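PDB 5MP7: ribose-phosphate pyrophosphokinase from Mycobacterium smegmatis, which probably makes phosphoribosyl pyrophosphate by transferring the pyrophosphoryl group of ATP to ribose 5-phosphate, using magnesium. Local coordinates for residues A[71-82]-A[95-103]. Residues are numbered along the deposited sequence; the frame is centred on the assembly and turned at random.
Sequences LNQWLMEQLIMI and AILPFYPYA
Gln78 stretches from helix 71-82 to strand 95-97, with CG turned away from its backbone N (chi1 -174°) and the chain extended beyond it. This carries its amide to Ile96 and Leu97. Gln78 NE2 donates to Ile96 O over 3.3 Å, with an N-H...O angle of 154°. The oxygen lies close to the plane of the Gln78 amide, but the donor sits above the carbonyl plane of Ile96 and not on a lone pair. Gln78 OE1 rests against the branch of Leu97, 3.3 Å from Leu97 CD2.

A second polar link lies near the start of the helix. The side chains of Asn72 and Tyr102 meet there at about a right angle. Tyr102 OH donates to Asn72 OD1 over 2.7 Å, in the carbonyl plane and on a lone pair. Asn72 OD1 also lies in the plane of the Tyr102 ring, at its edge.

Leu71 and Leu75 pack against Pro101 and Tyr102. Both methyls of Leu71 lie against Pro101 CB, CD1 at 4.0 Å; CD2 also packs 3.6 Å from Tyr102 CE2. Leu75 CD1 reaches Pro101 CG at 4.2 Å. At the other end, Ile82 CD1 touches Ala95 CB at 4.1 Å.

Tyr102 follows Pro101 in a type II turn, and its side chain lies near Gln105, a predicted ATP-binding residue. In the hexamer, Tyr102 OH is also hydrogen-bonded to Ile48 N of a second subunit, while Tyr102 N bonds Glu47 there. Segment 71-82 runs nearly antiparallel to strand 95-97; helix 71-87 is the helix of the beta-alpha-beta unit that joins strand 60-64 to strand 92-97. Strand 92-97 is central in the five-stranded parallel sheet, between strands 60-64 and 131-135.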
loop_
_atom_site.group_PDB
_atom_site.type_symbol
_atom_site.label_atom_id
_atom_site.label_comp_id
_atom_site.label_asym_id
_atom_site.label_seq_id
_atom_site.Cartn_x
_atom_site.Cartn_y
_atom_site.Cartn_z
ATOM N N LEU A 71 -4.534 44.098 -22.578
ATOM C CA LEU A 71 -4.647 45.542 -22.243
ATOM C C LEU A 71 -4.859 45.891 -20.755
ATOM O O LEU A 71 -4.334 46.866 -20.250
ATOM C CB LEU A 71 -5.761 46.110 -23.124
ATOM C CG LEU A 71 -6.414 47.437 -22.887
ATOM C CD1 LEU A 71 -6.882 48.003 -24.221
ATOM C CD2 LEU A 71 -7.581 47.276 -21.951
ATOM N N ASN A 72 -5.601 45.054 -20.047
ATOM C CA ASN A 72 -5.938 45.307 -18.655
ATOM C C ASN A 72 -4.744 45.262 -17.699
ATOM O O ASN A 72 -4.695 46.007 -16.718
ATOM C CB ASN A 72 -7.007 44.328 -18.218
ATOM C CG ASN A 72 -8.250 44.457 -19.065
ATOM O OD1 ASN A 72 -8.884 45.541 -19.100
ATOM N ND2 ASN A 72 -8.604 43.382 -19.781
ATOM N N GLN A 73 -3.804 44.376 -17.999
ATOM C CA GLN A 73 -2.531 44.333 -17.323
ATOM C C GLN A 73 -1.775 45.666 -17.407
ATOM O O GLN A 73 -1.198 46.126 -16.432
ATOM C CB GLN A 73 -1.685 43.248 -17.957
ATOM C CG GLN A 73 -0.355 43.035 -17.289
ATOM C CD GLN A 73 0.539 42.133 -18.121
ATOM O OE1 GLN A 73 0.050 41.355 -18.938
ATOM N NE2 GLN A 73 1.855 42.225 -17.902
ATOM N N TRP A 74 -1.783 46.290 -18.577
ATOM C CA TRP A 74 -1.005 47.521 -18.752
ATOM C C TRP A 74 -1.690 48.708 -18.126
ATOM O O TRP A 74 -1.036 49.645 -17.672
ATOM C CB TRP A 74 -0.691 47.805 -20.214
ATOM C CG TRP A 74 -0.023 46.702 -20.925
ATOM C CD1 TRP A 74 -0.474 46.102 -22.043
ATOM C CD2 TRP A 74 1.173 46.030 -20.565
ATOM N NE1 TRP A 74 0.361 45.088 -22.414
ATOM C CE2 TRP A 74 1.398 45.031 -21.529
ATOM C CE3 TRP A 74 2.086 46.176 -19.529
ATOM C CZ2 TRP A 74 2.506 44.183 -21.506
ATOM C CZ3 TRP A 74 3.194 45.312 -19.491
ATOM C CH2 TRP A 74 3.392 44.332 -20.489
ATOM N N LEU A 75 -3.005 48.668 -18.112
ATOM C CA LEU A 75 -3.800 49.683 -17.423
ATOM C C LEU A 75 -3.577 49.638 -15.909
ATOM O O LEU A 75 -3.366 50.683 -15.285
ATOM C CB LEU A 75 -5.289 49.508 -17.765
ATOM C CG LEU A 75 -6.212 50.511 -17.105
ATOM C CD1 LEU A 75 -5.841 51.963 -17.447
ATOM C CD2 LEU A 75 -7.638 50.167 -17.530
ATOM N N MET A 76 -3.594 48.437 -15.323
ATOM C CA MET A 76 -3.237 48.280 -13.891
ATOM C C MET A 76 -1.801 48.689 -13.592
ATOM O O MET A 76 -1.572 49.320 -12.597
ATOM C CB MET A 76 -3.427 46.867 -13.405
ATOM C CG MET A 76 -4.895 46.469 -13.293
ATOM S SD MET A 76 -5.921 47.503 -12.222
ATOM C CE MET A 76 -4.872 47.668 -10.770
ATOM N N GLU A 77 -0.851 48.399 -14.484
ATOM C CA GLU A 77 0.515 48.822 -14.260
ATOM C C GLU A 77 0.625 50.339 -14.183
ATOM O O GLU A 77 1.330 50.857 -13.339
ATOM C CB GLU A 77 1.464 48.238 -15.326
ATOM C CG GLU A 77 2.918 48.685 -15.156
ATOM C CD GLU A 77 3.930 47.900 -16.016
ATOM O OE1 GLU A 77 4.125 48.226 -17.231
ATOM O OE2 GLU A 77 4.577 46.971 -15.454
ATOM N N GLN A 78 -0.051 51.043 -15.084
ATOM C CA GLN A 78 -0.067 52.497 -15.069
ATOM C C GLN A 78 -0.704 53.048 -13.800
ATOM O O GLN A 78 -0.163 53.967 -13.193
ATOM C CB GLN A 78 -0.787 53.028 -16.306
ATOM C CG GLN A 78 -0.719 54.532 -16.448
ATOM C CD GLN A 78 -1.039 54.992 -17.845
ATOM O OE1 GLN A 78 -1.957 54.473 -18.449
ATOM N NE2 GLN A 78 -0.255 55.910 -18.383
ATOM N N LEU A 79 -1.836 52.483 -13.378
ATOM C CA LEU A 79 -2.473 52.916 -12.128
ATOM C C LEU A 79 -1.598 52.672 -10.911
ATOM O O LEU A 79 -1.562 53.522 -10.021
ATOM C CB LEU A 79 -3.813 52.213 -11.892
ATOM C CG LEU A 79 -4.893 52.499 -12.926
ATOM C CD1 LEU A 79 -6.042 51.537 -12.742
ATOM C CD2 LEU A 79 -5.364 53.928 -12.846
ATOM N N ILE A 80 -0.905 51.538 -10.881
ATOM C CA ILE A 80 0.011 51.208 -9.775
ATOM C C ILE A 80 1.201 52.191 -9.713
ATOM O O ILE A 80 1.543 52.658 -8.652
ATOM C CB ILE A 80 0.458 49.756 -9.849
ATOM C CG1 ILE A 80 -0.691 48.876 -9.409
ATOM C CG2 ILE A 80 1.619 49.454 -8.937
ATOM C CD1 ILE A 80 -0.582 47.447 -9.931
ATOM N N MET A 81 1.768 52.542 -10.861
ATOM C CA MET A 81 2.833 53.531 -10.928
ATOM C C MET A 81 2.373 54.899 -10.470
ATOM O O MET A 81 3.114 55.620 -9.807
ATOM C CB MET A 81 3.383 53.655 -12.359
ATOM C CG MET A 81 4.347 52.538 -12.702
ATOM S SD MET A 81 4.789 52.346 -14.451
ATOM C CE MET A 81 5.991 53.632 -14.619
ATOM N N ILE A 82 1.175 55.288 -10.859
ATOM C CA ILE A 82 0.627 56.564 -10.421
ATOM C C ILE A 82 0.390 56.603 -8.889
ATOM O O ILE A 82 0.703 57.606 -8.272
ATOM C CB ILE A 82 -0.638 56.916 -11.231
ATOM C CG1 ILE A 82 -0.238 57.233 -12.661
ATOM C CG2 ILE A 82 -1.368 58.121 -10.639
ATOM C CD1 ILE A 82 -1.354 57.112 -13.641
ATOM N N ALA A 95 -0.598 61.429 -16.773
ATOM C CA ALA A 95 -0.681 60.137 -17.412
ATOM C C ALA A 95 -0.740 60.329 -18.924
ATOM O O ALA A 95 -1.525 61.124 -19.446
ATOM C CB ALA A 95 -1.916 59.401 -16.961
ATOM N N ILE A 96 0.097 59.606 -19.638
ATOM C CA ILE A 96 0.105 59.652 -21.081
ATOM C C ILE A 96 -0.389 58.299 -21.587
ATOM O O ILE A 96 0.214 57.272 -21.316
ATOM C CB ILE A 96 1.513 59.920 -21.581
ATOM C CG1 ILE A 96 1.922 61.321 -21.186
ATOM C CG2 ILE A 96 1.568 59.798 -23.087
ATOM C CD1 ILE A 96 3.403 61.508 -21.301
ATOM N N LEU A 97 -1.499 58.316 -22.306
ATOM C CA LEU A 97 -2.071 57.090 -22.844
ATOM C C LEU A 97 -2.230 57.258 -24.345
ATOM O O LEU A 97 -3.252 57.713 -24.771
ATOM C CB LEU A 97 -3.416 56.830 -22.212
ATOM C CG LEU A 97 -3.342 56.550 -20.708
ATOM C CD1 LEU A 97 -3.489 57.837 -19.949
ATOM C CD2 LEU A 97 -4.460 55.614 -20.269
ATOM N N PRO A 98 -1.198 56.933 -25.142
ATOM C CA PRO A 98 -1.255 57.265 -26.562
ATOM C C PRO A 98 -2.474 56.650 -27.235
ATOM O O PRO A 98 -3.104 57.303 -28.045
ATOM C CB PRO A 98 0.040 56.683 -27.106
ATOM C CG PRO A 98 0.967 56.653 -25.951
ATOM C CD PRO A 98 0.108 56.350 -24.766
ATOM N N PHE A 99 -2.812 55.418 -26.887
ATOM C CA PHE A 99 -4.080 54.806 -27.269
ATOM C C PHE A 99 -4.923 54.661 -25.997
ATOM O O PHE A 99 -4.538 53.957 -25.056
ATOM C CB PHE A 99 -3.784 53.463 -27.912
ATOM C CG PHE A 99 -4.996 52.606 -28.182
ATOM C CD1 PHE A 99 -5.692 52.750 -29.367
ATOM C CD2 PHE A 99 -5.387 51.619 -27.283
ATOM C CE1 PHE A 99 -6.778 51.949 -29.657
ATOM C CE2 PHE A 99 -6.470 50.816 -27.558
ATOM C CZ PHE A 99 -7.177 50.987 -28.745
ATOM N N TYR A 100 -6.040 55.378 -25.940
ATOM C CA TYR A 100 -6.872 55.426 -24.735
ATOM C C TYR A 100 -7.688 54.143 -24.622
ATOM O O TYR A 100 -8.515 53.850 -25.474
ATOM C CB TYR A 100 -7.765 56.645 -24.795
ATOM C CG TYR A 100 -8.495 56.970 -23.528
ATOM C CD1 TYR A 100 -9.670 56.302 -23.176
ATOM C CD2 TYR A 100 -8.085 58.017 -22.714
ATOM C CE1 TYR A 100 -10.392 56.647 -22.040
ATOM C CE2 TYR A 100 -8.802 58.371 -21.552
ATOM C CZ TYR A 100 -9.960 57.691 -21.240
ATOM O OH TYR A 100 -10.687 57.998 -20.133
ATOM N N PRO A 101 -7.428 53.342 -23.608
ATOM C CA PRO A 101 -8.168 52.096 -23.468
ATOM C C PRO A 101 -9.648 52.302 -23.145
ATOM O O PRO A 101 -9.980 53.204 -22.375
ATOM C CB PRO A 101 -7.484 51.404 -22.270
ATOM C CG PRO A 101 -6.718 52.450 -21.565
ATOM C CD PRO A 101 -6.660 53.677 -22.404
ATOM N N TYR A 102 -10.483 51.436 -23.733
ATOM C CA TYR A 102 -11.906 51.432 -23.619
ATOM C C TYR A 102 -12.570 52.620 -24.291
ATOM O O TYR A 102 -13.739 52.897 -24.031
ATOM C CB TYR A 102 -12.339 51.305 -22.144
ATOM C CG TYR A 102 -12.056 49.969 -21.610
ATOM C CD1 TYR A 102 -12.913 48.940 -21.856
ATOM C CD2 TYR A 102 -10.892 49.715 -20.888
ATOM C CE1 TYR A 102 -12.670 47.679 -21.362
ATOM C CE2 TYR A 102 -10.621 48.463 -20.385
ATOM C CZ TYR A 102 -11.522 47.442 -20.627
ATOM O OH TYR A 102 -11.241 46.169 -20.232
ATOM N N ALA A 103 -11.860 53.326 -25.155
ATOM C CA ALA A 103 -12.426 54.515 -25.840
ATOM C C ALA A 103 -13.657 54.203 -26.654
ATOM O O ALA A 103 -14.527 55.050 -26.752
ATOM C CB ALA A 103 -11.387 55.200 -26.701
#